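Side-chain contact in MccB protein (Escherichia coli, PDB 6OM4), which probably adenylates the N-formylated peptide MccA with ATP, forming the peptide-nucleotide phosphoramidate of the antibiotic microcin C7: residues S131-T136 and D305-I310. Residues are numbered along the deposited sequence; the frame is centred on the assembly and turned at random.
Sequences SVILAT and DVIKFI
Leu134 meets Val306 and Ile307 in a small, wholly apolar helix-to-helix contact, buried near the centre of the chain, where the C-terminal end of helix 125-136 packs against the late turns of helix 292-311. The two segments run roughly the same way at 39°, and their axes stay 10.9 Å apart at closest approach, a fairly wide spacing that the branched ends of leucine, valine and isoleucine span. Leu134 does most of this. Its CB does not point straight at the other helix, but with CG anti to the carbonyl carbon (chi1 -62°) the forked end swings over to it. Leu134 CD2 lies 3.8 Å from Val306 CG1. The same Leu134 CD2 is equally far, 3.8 Å, from Ile307 CG1. Leu134 CD1 rests 3.9 Å from Val306 CG1, which is thus touched by both methyls of the leucine; the two side chains cross at about a right angle. Ile307 instead slides past Leu134 in the opposite sense, and its extended CG1-CD1 arm is long enough to pass Leu134 CD2 and still bring Ile307 CD1 to 4.0 Å from Ile133 CG2, at the more open margin of the contact. Helix 125-136 is the first helix of the Rossmann-type fold of the ThiF/E1 family: it follows what appears to be a GxGxxG turn after strand 117-121, and backbone amides of that turn lie on the bound nucleotide analogue. The contact thus joins this helix, at the end remote from that turn, to a helix much later in the chain. Val306, short and beta-branched, also packs on Ile208 and Val210 of strand 208-211, so it meets both the neighbouring helix and the sheet.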
loop_
_atom_site.group_PDB
_atom_site.type_symbol
_atom_site.label_atom_id
_atom_site.label_comp_id
_atom_site.label_asym_id
_atom_site.label_seq_id
_atom_site.Cartn_x
_atom_site.Cartn_y
_atom_site.Cartn_z
ATOM N N SER A 131 6.660 -7.749 -1.390
ATOM C CA SER A 131 7.850 -7.668 -2.256
ATOM C C SER A 131 7.492 -7.813 -3.745
ATOM O O SER A 131 8.049 -7.096 -4.576
ATOM C CB SER A 131 8.945 -8.635 -1.830
ATOM O OG SER A 131 8.606 -9.980 -2.135
ATOM N N VAL A 132 6.609 -8.753 -4.112
ATOM C CA VAL A 132 6.364 -8.988 -5.503
ATOM C C VAL A 132 5.544 -7.825 -6.083
ATOM O O VAL A 132 5.735 -7.446 -7.224
ATOM C CB VAL A 132 5.722 -10.363 -5.767
ATOM C CG1 VAL A 132 4.267 -10.468 -5.276
ATOM C CG2 VAL A 132 5.844 -10.687 -7.236
ATOM N N ILE A 133 4.626 -7.262 -5.306
ATOM C CA ILE A 133 3.919 -6.083 -5.810
ATOM C C ILE A 133 4.923 -4.965 -6.076
ATOM O O ILE A 133 4.853 -4.270 -7.120
ATOM C CB ILE A 133 2.833 -5.611 -4.816
ATOM C CG1 ILE A 133 1.712 -6.641 -4.737
ATOM C CG2 ILE A 133 2.324 -4.248 -5.225
ATOM C CD1 ILE A 133 0.861 -6.557 -3.512
ATOM N N LEU A 134 5.825 -4.722 -5.124
ATOM C CA LEU A 134 6.735 -3.597 -5.266
ATOM C C LEU A 134 7.681 -3.853 -6.451
ATOM O O LEU A 134 7.956 -2.939 -7.239
ATOM C CB LEU A 134 7.502 -3.344 -3.960
ATOM C CG LEU A 134 6.667 -2.976 -2.726
ATOM C CD1 LEU A 134 7.590 -2.588 -1.557
ATOM C CD2 LEU A 134 5.717 -1.808 -3.013
ATOM N N ALA A 135 8.183 -5.085 -6.594
ATOM C CA ALA A 135 9.103 -5.400 -7.670
ATOM C C ALA A 135 8.409 -5.180 -9.017
ATOM O O ALA A 135 8.959 -4.582 -9.930
ATOM C CB ALA A 135 9.606 -6.814 -7.526
ATOM N N THR A 136 7.164 -5.651 -9.151
ATOM C CA THR A 136 6.551 -5.582 -10.443
ATOM C C THR A 136 5.985 -4.184 -10.719
ATOM O O THR A 136 5.697 -3.916 -11.870
ATOM C CB THR A 136 5.510 -6.682 -10.634
ATOM O OG1 THR A 136 4.520 -6.544 -9.619
ATOM C CG2 THR A 136 6.145 -8.050 -10.551
ATOM N N ASP A 305 0.056 1.456 0.181
ATOM C CA ASP A 305 0.558 2.604 0.955
ATOM C C ASP A 305 2.044 2.890 0.689
ATOM O O ASP A 305 2.386 4.049 0.595
ATOM C CB ASP A 305 0.219 2.434 2.429
ATOM C CG ASP A 305 -1.212 2.895 2.737
ATOM O OD1 ASP A 305 -2.000 3.258 1.775
ATOM O OD2 ASP A 305 -1.540 2.908 3.931
ATOM N N VAL A 306 2.893 1.878 0.490
ATOM C CA VAL A 306 4.302 2.101 0.103
ATOM C C VAL A 306 4.401 2.829 -1.250
ATOM O O VAL A 306 5.125 3.866 -1.393
ATOM C CB VAL A 306 5.079 0.778 0.072
ATOM C CG1 VAL A 306 6.450 0.952 -0.557
ATOM C CG2 VAL A 306 5.168 0.178 1.453
ATOM N N ILE A 307 3.645 2.345 -2.243
ATOM C CA ILE A 307 3.644 2.950 -3.587
ATOM C C ILE A 307 3.149 4.392 -3.498
ATOM O O ILE A 307 3.731 5.291 -4.104
ATOM C CB ILE A 307 2.850 2.074 -4.586
ATOM C CG1 ILE A 307 3.608 0.765 -4.824
ATOM C CG2 ILE A 307 2.567 2.807 -5.872
ATOM C CD1 ILE A 307 2.798 -0.302 -5.498
ATOM N N LYS A 308 2.106 4.653 -2.710
ATOM C CA LYS A 308 1.603 6.041 -2.575
ATOM C C LYS A 308 2.589 6.907 -1.799
ATOM O O LYS A 308 2.739 8.062 -2.124
ATOM C CB LYS A 308 0.223 6.072 -1.923
ATOM C CG LYS A 308 -0.841 5.475 -2.821
ATOM C CD LYS A 308 -2.181 5.209 -2.181
ATOM C CE LYS A 308 -3.160 4.750 -3.254
ATOM N NZ LYS A 308 -4.468 4.354 -2.687
ATOM N N PHE A 309 3.207 6.348 -0.756
ATOM C CA PHE A 309 4.126 7.135 0.064
ATOM C C PHE A 309 5.284 7.618 -0.829
ATOM O O PHE A 309 5.786 8.748 -0.698
ATOM C CB PHE A 309 4.627 6.284 1.239
ATOM C CG PHE A 309 5.712 6.925 2.061
ATOM C CD1 PHE A 309 5.404 8.011 2.863
ATOM C CD2 PHE A 309 7.029 6.530 1.959
ATOM C CE1 PHE A 309 6.388 8.630 3.618
ATOM C CE2 PHE A 309 8.015 7.163 2.714
ATOM C CZ PHE A 309 7.692 8.210 3.532
ATOM N N ILE A 310 5.822 6.714 -1.620
ATOM C CA ILE A 310 6.961 7.011 -2.502
ATOM C C ILE A 310 6.494 7.835 -3.706
ATOM O O ILE A 310 7.211 8.773 -4.146
ATOM C CB ILE A 310 7.647 5.721 -2.971
ATOM C CG1 ILE A 310 8.322 5.005 -1.795
ATOM C CG2 ILE A 310 8.564 5.989 -4.161
ATOM C CD1 ILE A 310 8.740 3.611 -2.116
#